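UDP-N-acetylenolpyruvoylglucosamine reductase (Listeria monocytogenes, PDB 3TX1) probably catalyses the NADPH-dependent reduction of UDP-N-acetylenolpyruvoylglucosamine to UDP-N-acetylmuramate, using FAD as cofactor, in bacterial peptidoglycan synthesis. Local coordinates at residues Gly159-Glu164 against Thr228-Ala233; Met156-Gly159 against Glu164-Asp167; Pro33-Lys38 against Ile64-Glu69; Asn26-Lys31 against Val71-Gln76. All blocks are in the same frame, centred on the assembly; numbering follows the deposited sequence.

Contact 1: residues Gly159-Glu164 against Thr228-Ala233; sequences GAYGGE and TAAREA. With FAD (flavin-adenine dinucleotide), chain B.
Ala-160 and Tyr-161 meet Arg-231 beside the flavin ring of FAD. CB of Ala-160 lies 3.8 Å from NH1 of Arg-231 and next to O4 of FAD. It lies beside both groups. Arg-231 starts out extended, with CG trans to the backbone N (chi1 -176°), and then turns at chi3 (-72°). This bend brings the edge of the guanidinium to the flavin. NH1 donates to FAD O4 at 3.0 Å. NH2 donates to FAD N5 at 3.3 Å and makes a weaker bond to O4. NH2 also bonds to OE1 of Gln-235, four residues on and just past the end of the helix, which helps fix the rotation of the group. The positive charge of Arg-231 would probably draw electron density toward the O4 and N5 side of the flavin. Tyr-161 reaches over to the helix backbone. Its OH sits 3.5 Å from CB of Arg-231 and 4.0 Å from CB of Ala-230, in plain van der Waals contact. The ring meets Ala-230 and NH1 of Arg-231 obliquely. Tyr-161 lies in the type I' turn from Ala-160 to Gly-163. That turn joins the short strands 159-160 and 163-164, and its tyrosine packs on helix 217-234, near the helix's C-terminal end.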
# COMPACT_ATOMS: atom_id res chain seq x y z
N GLY A 159 -7.72 -6.58 -0.89
CA GLY A 159 -9.06 -7.10 -0.66
C GLY A 159 -9.44 -7.14 0.79
O GLY A 159 -8.59 -7.07 1.63
N ALA A 160 -10.73 -7.24 1.08
CA ALA A 160 -11.22 -7.32 2.45
C ALA A 160 -12.68 -7.72 2.45
O ALA A 160 -13.44 -7.26 1.61
CB ALA A 160 -11.03 -5.99 3.16
N TYR A 161 -13.08 -8.57 3.40
CA TYR A 161 -14.47 -9.00 3.51
C TYR A 161 -14.91 -9.81 2.31
O TYR A 161 -15.96 -9.54 1.70
CB TYR A 161 -15.41 -7.79 3.78
CG TYR A 161 -15.00 -7.11 5.04
CD1 TYR A 161 -14.51 -5.81 5.02
CD2 TYR A 161 -14.95 -7.82 6.25
CE1 TYR A 161 -14.03 -5.20 6.18
CE2 TYR A 161 -14.48 -7.23 7.40
CZ TYR A 161 -14.03 -5.91 7.36
OH TYR A 161 -13.60 -5.31 8.51
N GLY A 162 -14.08 -10.80 1.97
CA GLY A 162 -14.35 -11.65 0.81
C GLY A 162 -14.33 -10.94 -0.55
O GLY A 162 -14.47 -11.60 -1.57
N GLY A 163 -14.18 -9.61 -0.55
CA GLY A 163 -14.05 -8.77 -1.76
C GLY A 163 -12.57 -8.56 -2.14
O GLY A 163 -11.68 -8.77 -1.31
N GLU A 164 -12.31 -8.15 -3.39
CA GLU A 164 -10.94 -8.02 -3.89
C GLU A 164 -10.90 -7.22 -5.18
O GLU A 164 -11.84 -7.30 -5.95
CB GLU A 164 -10.37 -9.39 -4.14
CG GLU A 164 -8.90 -9.44 -3.82
CD GLU A 164 -8.40 -10.87 -3.67
OE1 GLU A 164 -9.03 -11.78 -4.28
OE2 GLU A 164 -7.38 -11.06 -2.96
N THR A 228 -17.68 -0.48 7.71
CA THR A 228 -17.00 0.46 8.59
C THR A 228 -17.19 0.01 10.04
O THR A 228 -16.22 -0.02 10.82
CB THR A 228 -17.53 1.88 8.37
OG1 THR A 228 -17.30 2.26 7.01
CG2 THR A 228 -16.83 2.89 9.24
N ALA A 229 -18.42 -0.36 10.40
CA ALA A 229 -18.74 -0.84 11.73
C ALA A 229 -17.83 -1.99 12.08
O ALA A 229 -17.13 -1.97 13.13
CB ALA A 229 -20.17 -1.29 11.80
N ALA A 230 -17.81 -2.98 11.18
CA ALA A 230 -17.00 -4.19 11.36
C ALA A 230 -15.51 -3.88 11.58
O ALA A 230 -14.93 -4.29 12.58
CB ALA A 230 -17.17 -5.14 10.21
N ARG A 231 -14.92 -3.12 10.66
CA ARG A 231 -13.54 -2.81 10.75
C ARG A 231 -13.25 -2.00 11.99
O ARG A 231 -12.30 -2.30 12.72
CB ARG A 231 -13.13 -2.04 9.51
CG ARG A 231 -11.64 -1.73 9.44
CD ARG A 231 -11.31 -0.82 8.28
NE ARG A 231 -11.40 -1.50 6.99
CZ ARG A 231 -10.46 -2.29 6.48
NH1 ARG A 231 -10.62 -2.83 5.28
NH2 ARG A 231 -9.33 -2.52 7.14
N GLU A 232 -14.04 -0.97 12.23
CA GLU A 232 -13.79 -0.13 13.39
C GLU A 232 -13.80 -0.91 14.67
O GLU A 232 -13.00 -0.67 15.54
CB GLU A 232 -14.78 1.00 13.50
CG GLU A 232 -14.55 2.07 12.46
CD GLU A 232 -15.56 3.19 12.59
OE1 GLU A 232 -16.58 2.98 13.29
OE2 GLU A 232 -15.34 4.27 12.01
N ALA A 233 -14.69 -1.88 14.76
CA ALA A 233 -14.81 -2.70 15.96
C ALA A 233 -13.55 -3.50 16.22
O ALA A 233 -13.25 -3.82 17.37
CB ALA A 233 -15.99 -3.64 15.82
PA FAD B . 2.51 1.08 -0.21
O1A FAD B . 3.03 2.46 -0.44
O2A FAD B . 2.46 0.54 1.19
O5B FAD B . 3.41 0.04 -1.02
C5B FAD B . 2.72 -1.17 -1.28
C4B FAD B . 3.35 -1.95 -2.42
O4B FAD B . 2.80 -1.55 -3.66
C3B FAD B . 4.85 -1.82 -2.57
O3B FAD B . 5.30 -3.03 -3.22
C2B FAD B . 4.93 -0.65 -3.56
O2B FAD B . 6.15 -0.48 -4.31
C1B FAD B . 3.82 -1.03 -4.50
N9A FAD B . 3.25 0.17 -5.10
C8A FAD B . 2.74 1.24 -4.48
N7A FAD B . 2.23 2.09 -5.42
C5A FAD B . 2.39 1.56 -6.65
C6A FAD B . 2.13 1.92 -8.07
N6A FAD B . 1.55 3.09 -8.44
N1A FAD B . 2.50 1.02 -9.01
C2A FAD B . 3.07 -0.14 -8.71
N3A FAD B . 3.37 -0.52 -7.47
C4A FAD B . 3.07 0.27 -6.42
N1 FAD B . -4.90 -4.36 2.69
C2 FAD B . -5.93 -5.14 2.28
O2 FAD B . -5.84 -5.78 1.22
N3 FAD B . -7.10 -5.24 2.93
C4 FAD B . -7.35 -4.61 4.08
O4 FAD B . -8.44 -4.76 4.68
C4X FAD B . -6.27 -3.76 4.58
N5 FAD B . -6.44 -3.09 5.72
C5X FAD B . -5.49 -2.29 6.23
C6 FAD B . -5.75 -1.61 7.41
C7 FAD B . -4.82 -0.77 7.95
C7M FAD B . -5.11 -0.05 9.24
C8 FAD B . -3.54 -0.61 7.22
C8M FAD B . -2.47 0.28 7.74
C9 FAD B . -3.28 -1.28 6.05
C9A FAD B . -4.22 -2.13 5.52
N10 FAD B . -3.99 -2.82 4.31
C10 FAD B . -5.02 -3.65 3.82
C1' FAD B . -2.70 -2.69 3.60
C2' FAD B . -2.73 -1.56 2.60
O2' FAD B . -3.81 -0.68 2.87
C3' FAD B . -2.92 -2.09 1.19
O3' FAD B . -1.89 -3.05 0.97
C4' FAD B . -2.79 -0.94 0.18
O4' FAD B . -3.44 -1.25 -1.05
C5' FAD B . -1.35 -0.52 -0.04
O5' FAD B . -1.38 0.81 -0.51
P FAD B . -0.14 1.79 -0.51
O1P FAD B . -0.46 2.80 -1.55
O2P FAD B . 0.01 2.19 0.91
O3P FAD B . 1.09 0.90 -0.90

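Contact 2: residues Met156-Gly159 against Glu164-Asp167; sequences MNAG and EISD. With FAD (flavin-adenine dinucleotide), chain B.
Asn-157 directly follows Met-156, whose CG rests 3.6 Å from O3' of FAD, and it turns its amide to Ser-166. CG of Asn-157 is opposite the backbone N (chi1 -165°), which carries both amide atoms to the start of helix 165-168. OD1 accepts from Ser-166 N at 2.6 Å, in the carbonyl plane. ND2 donates to Ser-166 OG at 3.0 Å, with the hydroxyl tilted slightly from the amide plane. The same amide lies beside the Glu-164 carboxylate, with the two planes 22° apart and ND2 3.3 Å from CD. Asn-157 has positive phi and closes helix 150-156 with a Schellman motif. The chain then enters the hairpin 159-164, inside the PCMH-type FAD-binding domain. Ala-158 comes next. Its carbonyl O accepts from Ile-165 N at 2.9 Å, nearly straight on. Its CB packs on CG1 of Ile-165 at 4.2 Å, while Ala-153 and Leu-154 of helix 150-156 touch Ala-158 and Ile-165 respectively. Gly-159 faces the flavin through its backbone. Its N donates to FAD O2 at 2.9 Å, and its O accepts from FAD N3 at 2.7 Å. That carbonyl also takes a bond from NE of Arg-194, a predicted active-site residue.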
# COMPACT_ATOMS: atom_id res chain seq x y z
N MET A 156 -1.09 -4.88 -4.82
CA MET A 156 -1.37 -5.88 -3.81
C MET A 156 -2.62 -6.73 -4.03
O MET A 156 -2.93 -7.59 -3.21
CB MET A 156 -1.58 -5.14 -2.50
CG MET A 156 -0.39 -4.34 -2.02
SD MET A 156 1.03 -5.40 -1.75
CE MET A 156 0.27 -6.87 -1.06
N ASN A 157 -3.34 -6.52 -5.12
CA ASN A 157 -4.67 -7.13 -5.28
C ASN A 157 -5.39 -7.04 -3.95
O ASN A 157 -5.85 -8.04 -3.35
CB ASN A 157 -4.69 -8.54 -5.83
CG ASN A 157 -6.09 -8.92 -6.30
OD1 ASN A 157 -6.88 -8.04 -6.73
ND2 ASN A 157 -6.43 -10.22 -6.21
N ALA A 158 -5.47 -5.80 -3.49
CA ALA A 158 -6.01 -5.46 -2.20
C ALA A 158 -7.43 -6.02 -2.05
O ALA A 158 -8.24 -5.95 -2.97
CB ALA A 158 -5.98 -3.94 -2.04
N GLY A 159 -7.72 -6.58 -0.89
CA GLY A 159 -9.06 -7.10 -0.66
C GLY A 159 -9.44 -7.14 0.79
O GLY A 159 -8.59 -7.07 1.63
N GLU A 164 -12.31 -8.15 -3.39
CA GLU A 164 -10.94 -8.02 -3.89
C GLU A 164 -10.90 -7.22 -5.18
O GLU A 164 -11.84 -7.30 -5.95
CB GLU A 164 -10.37 -9.39 -4.14
CG GLU A 164 -8.90 -9.44 -3.82
CD GLU A 164 -8.40 -10.87 -3.67
OE1 GLU A 164 -9.03 -11.78 -4.28
OE2 GLU A 164 -7.38 -11.06 -2.96
N ILE A 165 -9.82 -6.46 -5.40
CA ILE A 165 -9.64 -5.59 -6.59
C ILE A 165 -9.74 -6.37 -7.89
O ILE A 165 -10.39 -5.90 -8.84
CB ILE A 165 -8.29 -4.81 -6.55
CG1 ILE A 165 -8.31 -3.67 -5.51
CG2 ILE A 165 -7.94 -4.19 -7.90
CD1 ILE A 165 -9.11 -2.44 -5.91
N SER A 166 -9.15 -7.56 -7.92
CA SER A 166 -9.21 -8.40 -9.12
C SER A 166 -10.64 -8.73 -9.45
O SER A 166 -10.97 -8.90 -10.61
CB SER A 166 -8.35 -9.66 -9.01
OG SER A 166 -8.82 -10.52 -7.98
N ASP A 167 -11.50 -8.82 -8.43
CA ASP A 167 -12.93 -9.02 -8.70
C ASP A 167 -13.46 -7.96 -9.66
O ASP A 167 -14.30 -8.26 -10.49
CB ASP A 167 -13.80 -8.97 -7.44
CG ASP A 167 -13.56 -10.14 -6.51
OD1 ASP A 167 -13.18 -11.21 -7.02
OD2 ASP A 167 -13.79 -9.99 -5.28
PA FAD B . 2.51 1.08 -0.21
O1A FAD B . 3.03 2.46 -0.44
O2A FAD B . 2.46 0.54 1.19
O5B FAD B . 3.41 0.04 -1.02
C5B FAD B . 2.72 -1.17 -1.28
C4B FAD B . 3.35 -1.95 -2.42
O4B FAD B . 2.80 -1.55 -3.66
C3B FAD B . 4.85 -1.82 -2.57
O3B FAD B . 5.30 -3.03 -3.22
C2B FAD B . 4.93 -0.65 -3.56
O2B FAD B . 6.15 -0.48 -4.31
C1B FAD B . 3.82 -1.03 -4.50
N9A FAD B . 3.25 0.17 -5.10
C8A FAD B . 2.74 1.24 -4.48
N7A FAD B . 2.23 2.09 -5.42
C5A FAD B . 2.39 1.56 -6.65
C6A FAD B . 2.13 1.92 -8.07
N6A FAD B . 1.55 3.09 -8.44
N1A FAD B . 2.50 1.02 -9.01
C2A FAD B . 3.07 -0.14 -8.71
N3A FAD B . 3.37 -0.52 -7.47
C4A FAD B . 3.07 0.27 -6.42
N1 FAD B . -4.90 -4.36 2.69
C2 FAD B . -5.93 -5.14 2.28
O2 FAD B . -5.84 -5.78 1.22
N3 FAD B . -7.10 -5.24 2.93
C4 FAD B . -7.35 -4.61 4.08
O4 FAD B . -8.44 -4.76 4.68
C4X FAD B . -6.27 -3.76 4.58
N5 FAD B . -6.44 -3.09 5.72
C5X FAD B . -5.49 -2.29 6.23
C6 FAD B . -5.75 -1.61 7.41
C7 FAD B . -4.82 -0.77 7.95
C7M FAD B . -5.11 -0.05 9.24
C8 FAD B . -3.54 -0.61 7.22
C8M FAD B . -2.47 0.28 7.74
C9 FAD B . -3.28 -1.28 6.05
C9A FAD B . -4.22 -2.13 5.52
N10 FAD B . -3.99 -2.82 4.31
C10 FAD B . -5.02 -3.65 3.82
C1' FAD B . -2.70 -2.69 3.60
C2' FAD B . -2.73 -1.56 2.60
O2' FAD B . -3.81 -0.68 2.87
C3' FAD B . -2.92 -2.09 1.19
O3' FAD B . -1.89 -3.05 0.97
C4' FAD B . -2.79 -0.94 0.18
O4' FAD B . -3.44 -1.25 -1.05
C5' FAD B . -1.35 -0.52 -0.04
O5' FAD B . -1.38 0.81 -0.51
P FAD B . -0.14 1.79 -0.51
O1P FAD B . -0.46 2.80 -1.55
O2P FAD B . 0.01 2.19 0.91
O3P FAD B . 1.09 0.90 -0.90

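Contact 3: residues Pro33-Lys38 against Ile64-Glu69; sequences PHIAIK and IEEAQE
Glu-66 OE2 is held by two groups, a salt bridge from NZ of Lys-62 and a water that donates to it at 3.1 Å. The same water reaches the other segment, where it donates weakly to Pro-33 O at 3.5 Å. No direct hydrogen bond joins the two segments. The lysine would help offset the carboxylate charge beside the carbonyl O of His-34, which is 3.2 Å from OE2 and, being an acceptor too, makes no bond with it. The direct contact is made by Ile-35. Its CG1 lies 3.6 Å from CD of Glu-66, against the carboxylate end. Its CD1 continues toward the helix and packs at 4.1 Å on both CB and CG of Glu-66. The two side chains run antiparallel alongside one another. Glu-66 is stretched out past CG (chi2 -169°), and its CB and CG offer a short apolar flank to the isoleucine. Farther along the helix, OE1 of Glu-69 only just approaches CD1 of Ile-35, at 4.5 Å. Val-59 of strand 54-60 also touches Ile-35. The loop leads into strand 36-42, an outer strand that pairs antiparallel with 54-60. Helix 64-76 follows 54-60 and covers the sheet in a beta-alpha-beta crossover to strand 81-84, part of the FAD-binding domain.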
# COMPACT_ATOMS: atom_id res chain seq x y z
N PRO A 33 14.34 20.09 -14.60
CA PRO A 33 13.78 21.01 -13.64
C PRO A 33 12.27 20.85 -13.90
O PRO A 33 11.90 19.99 -14.71
CB PRO A 33 14.28 22.35 -14.13
CG PRO A 33 14.36 22.20 -15.62
CD PRO A 33 14.74 20.76 -15.86
N HIS A 34 11.40 21.63 -13.27
CA HIS A 34 9.96 21.49 -13.55
C HIS A 34 9.39 20.19 -13.03
O HIS A 34 8.17 20.00 -13.07
CB HIS A 34 9.68 21.57 -15.06
CG HIS A 34 10.02 22.90 -15.70
ND1 HIS A 34 9.23 23.47 -16.63
CD2 HIS A 34 11.10 23.76 -15.52
CE1 HIS A 34 9.78 24.64 -17.03
NE2 HIS A 34 10.92 24.81 -16.34
N ILE A 35 10.24 19.26 -12.62
CA ILE A 35 9.76 18.02 -11.99
C ILE A 35 10.11 18.19 -10.54
O ILE A 35 11.31 18.26 -10.18
CB ILE A 35 10.42 16.72 -12.52
CG1 ILE A 35 9.99 16.43 -13.97
CG2 ILE A 35 9.99 15.53 -11.68
CD1 ILE A 35 10.64 15.21 -14.56
N ALA A 36 9.08 18.30 -9.71
CA ALA A 36 9.28 18.43 -8.27
C ALA A 36 10.09 17.24 -7.78
O ALA A 36 9.66 16.08 -7.91
CB ALA A 36 7.94 18.49 -7.57
N ILE A 37 11.28 17.54 -7.28
CA ILE A 37 12.22 16.55 -6.76
C ILE A 37 12.77 16.98 -5.39
O ILE A 37 12.86 18.17 -5.10
CB ILE A 37 13.41 16.35 -7.71
CG1 ILE A 37 12.92 15.66 -8.98
CG2 ILE A 37 14.52 15.54 -7.05
CD1 ILE A 37 13.97 15.52 -10.06
N LYS A 38 13.14 16.01 -4.56
CA LYS A 38 13.71 16.31 -3.24
C LYS A 38 14.97 15.52 -2.84
O LYS A 38 15.15 14.33 -3.11
CB LYS A 38 12.65 16.32 -2.14
CG LYS A 38 11.79 17.57 -2.15
CD LYS A 38 10.89 17.63 -0.93
CE LYS A 38 10.28 19.01 -0.78
NZ LYS A 38 9.76 19.23 0.60
N ILE A 64 2.10 12.17 -16.35
CA ILE A 64 2.45 10.86 -16.85
C ILE A 64 3.78 10.89 -17.59
O ILE A 64 4.64 10.07 -17.34
CB ILE A 64 1.37 10.38 -17.82
CG1 ILE A 64 0.08 10.11 -17.04
CG2 ILE A 64 1.84 9.12 -18.55
CD1 ILE A 64 -1.01 9.52 -17.89
N GLU A 65 3.96 11.84 -18.51
CA GLU A 65 5.21 11.95 -19.26
C GLU A 65 6.36 12.14 -18.29
O GLU A 65 7.44 11.56 -18.48
CB GLU A 65 5.14 13.08 -20.27
CG GLU A 65 6.42 13.36 -21.02
CD GLU A 65 6.80 12.33 -22.08
OE1 GLU A 65 5.93 11.70 -22.71
OE2 GLU A 65 8.01 12.20 -22.34
N GLU A 66 6.12 12.94 -17.24
CA GLU A 66 7.15 13.14 -16.22
C GLU A 66 7.50 11.81 -15.59
O GLU A 66 8.67 11.51 -15.37
CB GLU A 66 6.69 14.10 -15.15
CG GLU A 66 6.66 15.56 -15.58
CD GLU A 66 6.45 16.57 -14.44
OE1 GLU A 66 6.13 16.22 -13.28
OE2 GLU A 66 6.63 17.76 -14.71
N ALA A 67 6.49 10.98 -15.33
CA ALA A 67 6.79 9.71 -14.70
C ALA A 67 7.67 8.87 -15.62
O ALA A 67 8.59 8.20 -15.16
CB ALA A 67 5.53 8.96 -14.27
N GLN A 68 7.40 8.96 -16.92
CA GLN A 68 8.10 8.24 -17.96
C GLN A 68 9.56 8.59 -18.08
O GLN A 68 10.43 7.73 -18.10
CB GLN A 68 7.43 8.50 -19.30
CG GLN A 68 6.12 7.76 -19.42
CD GLN A 68 5.51 7.87 -20.80
OE1 GLN A 68 4.90 8.88 -21.13
NE2 GLN A 68 5.67 6.82 -21.61
N GLU A 69 9.83 9.88 -18.14
CA GLU A 69 11.17 10.31 -18.28
C GLU A 69 12.03 9.82 -17.12
O GLU A 69 13.18 9.40 -17.31
CB GLU A 69 11.19 11.82 -18.41
CG GLU A 69 10.56 12.29 -19.72
CD GLU A 69 10.54 13.80 -19.83
OE1 GLU A 69 9.95 14.38 -18.89
OE2 GLU A 69 11.09 14.39 -20.83
O HOH W 1 9.01 18.88 -16.28

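Contact 4: residues Asn26-Lys31 against Val71-Gln76; sequences NNLQTK and VAYCHQ
Leu-28 and Tyr-73 join the short N-terminal helix 28-31 to the C-terminal half of helix 64-76. The longer helix is the connection of a beta-alpha-beta crossover between strands 54-60 and 81-84. The short helix packs beside it, next to the outer strand 36-42. The contact buries 194 Å² in all, and Tyr-73 supplies about half of that.

The apolar part is a methyl group on a ring. CD1 of Leu-28 lies over one face of the Tyr-73 ring, 4.2 Å above its plane and displaced toward the rim. The closest ring atom is CD2, also at 4.2 Å. In Tyr-73 a chi1 of -179° swings the ring away from the backbone N, and it is thereby thrown out from its helix toward the other segment. Leu-28 is buried: Ile-37, Val-57 and Val-59 of the sheet touch its side chain as well. Ile-79 also packs on Tyr-73.

Around the phenol oxygen the contacts are van der Waals. OH of Tyr-73 is 3.9 Å from CB of Asn-27 and 3.9 Å from N of Leu-28. No hydrogen bond crosses between the segments.

The polar bonds here are local. Asn-27 turns its amide back along its own chain, and its OD1 takes the N-H of Asn-26 at 2.6 Å, in the carbonyl plane.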
# COMPACT_ATOMS: atom_id res chain seq x y z
N ASN A 26 23.51 11.55 -9.99
CA ASN A 26 23.47 12.64 -9.00
C ASN A 26 22.86 13.80 -9.78
O ASN A 26 22.30 14.75 -9.22
CB ASN A 26 24.89 13.06 -8.58
CG ASN A 26 25.67 11.95 -7.90
OD1 ASN A 26 25.18 11.28 -6.99
ND2 ASN A 26 26.93 11.77 -8.32
N ASN A 27 22.96 13.64 -11.09
CA ASN A 27 22.66 14.61 -12.12
C ASN A 27 21.20 14.81 -12.52
O ASN A 27 20.89 15.70 -13.32
CB ASN A 27 23.45 14.17 -13.36
CG ASN A 27 24.68 13.30 -13.01
OD1 ASN A 27 24.71 12.61 -11.98
ND2 ASN A 27 25.67 13.32 -13.90
N LEU A 28 20.30 13.98 -11.99
CA LEU A 28 18.87 14.02 -12.38
C LEU A 28 18.14 15.36 -12.36
O LEU A 28 17.43 15.69 -13.30
CB LEU A 28 18.07 13.02 -11.56
CG LEU A 28 16.54 13.11 -11.67
CD1 LEU A 28 16.03 12.64 -13.03
CD2 LEU A 28 15.94 12.28 -10.57
N GLN A 29 18.26 16.12 -11.28
CA GLN A 29 17.55 17.39 -11.20
C GLN A 29 17.91 18.32 -12.39
O GLN A 29 17.05 19.08 -12.90
CB GLN A 29 17.70 18.01 -9.81
CG GLN A 29 17.02 19.35 -9.61
CD GLN A 29 15.64 19.44 -10.25
OE1 GLN A 29 14.78 18.58 -10.04
NE2 GLN A 29 15.44 20.48 -11.04
N THR A 30 19.17 18.24 -12.86
CA THR A 30 19.66 18.99 -14.03
C THR A 30 18.73 18.73 -15.23
O THR A 30 17.97 19.62 -15.65
CB THR A 30 21.10 18.61 -14.44
OG1 THR A 30 22.01 18.78 -13.35
CG2 THR A 30 21.57 19.45 -15.62
N LYS A 31 18.80 17.55 -15.80
CA LYS A 31 17.90 17.21 -16.88
C LYS A 31 16.51 17.72 -16.64
O LYS A 31 15.98 18.39 -17.47
CB LYS A 31 17.89 15.72 -17.11
CG LYS A 31 18.66 15.24 -18.33
CD LYS A 31 19.39 16.34 -19.10
CE LYS A 31 20.56 15.79 -19.90
NZ LYS A 31 20.70 14.32 -19.83
N VAL A 71 11.46 7.18 -14.98
CA VAL A 71 11.58 5.73 -15.04
C VAL A 71 12.57 5.33 -16.09
O VAL A 71 13.41 4.46 -15.86
CB VAL A 71 10.24 5.05 -15.35
CG1 VAL A 71 10.42 3.60 -15.78
CG2 VAL A 71 9.35 5.10 -14.14
N ALA A 72 12.50 5.96 -17.24
CA ALA A 72 13.44 5.63 -18.32
C ALA A 72 14.85 6.01 -17.92
O ALA A 72 15.76 5.22 -18.07
CB ALA A 72 13.05 6.31 -19.61
N TYR A 73 14.99 7.20 -17.34
CA TYR A 73 16.30 7.70 -16.96
C TYR A 73 16.98 6.76 -15.98
O TYR A 73 18.17 6.44 -16.15
CB TYR A 73 16.20 9.11 -16.37
CG TYR A 73 17.51 9.71 -15.96
CD1 TYR A 73 18.18 10.59 -16.80
CD2 TYR A 73 18.08 9.39 -14.76
CE1 TYR A 73 19.41 11.14 -16.43
CE2 TYR A 73 19.29 9.93 -14.37
CZ TYR A 73 19.95 10.81 -15.21
OH TYR A 73 21.16 11.33 -14.79
N CYS A 74 16.23 6.32 -14.96
CA CYS A 74 16.77 5.42 -13.94
C CYS A 74 17.11 4.06 -14.49
O CYS A 74 18.14 3.46 -14.08
CB CYS A 74 15.81 5.28 -12.78
SG CYS A 74 15.76 6.79 -11.82
N HIS A 75 16.25 3.57 -15.39
CA HIS A 75 16.51 2.31 -16.07
C HIS A 75 17.80 2.42 -16.79
O HIS A 75 18.73 1.70 -16.47
CB HIS A 75 15.42 1.97 -17.05
CG HIS A 75 15.59 0.61 -17.68
ND1 HIS A 75 15.15 -0.52 -17.11
CD2 HIS A 75 16.16 0.22 -18.88
CE1 HIS A 75 15.42 -1.57 -17.89
NE2 HIS A 75 16.04 -1.12 -18.98
N GLN A 76 17.91 3.35 -17.72
CA GLN A 76 19.12 3.51 -18.57
C GLN A 76 20.42 3.70 -17.84
O GLN A 76 21.47 3.32 -18.34
CB GLN A 76 18.95 4.65 -19.57
CG GLN A 76 17.96 4.32 -20.66
CD GLN A 76 17.58 5.51 -21.52
OE1 GLN A 76 16.43 5.63 -21.93
NE2 GLN A 76 18.53 6.40 -21.76

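The four contacts form two pairs on different parts of the chain. Contacts 1 and 2 share Gly-159 and Glu-164, have centres 13 Å apart, and both touch FAD. At contact 2, Gly-159 bonds to the pyrimidine edge of the flavin, and contact 1 adds Arg-231 from the C-terminal domain on the O4 and N5 side. Predicted active-site Arg-194 lies close to both. Contacts 3 and 4 both use helix 64-76, with centres 10 Å apart, and they meet where CD1 of Ile-37 packs on CD2 of Leu-28 at 3.8 Å. This pair is far from the flavin contacts: the centres of contacts 1 and 4 are about 41 Å apart, across the chain's centre.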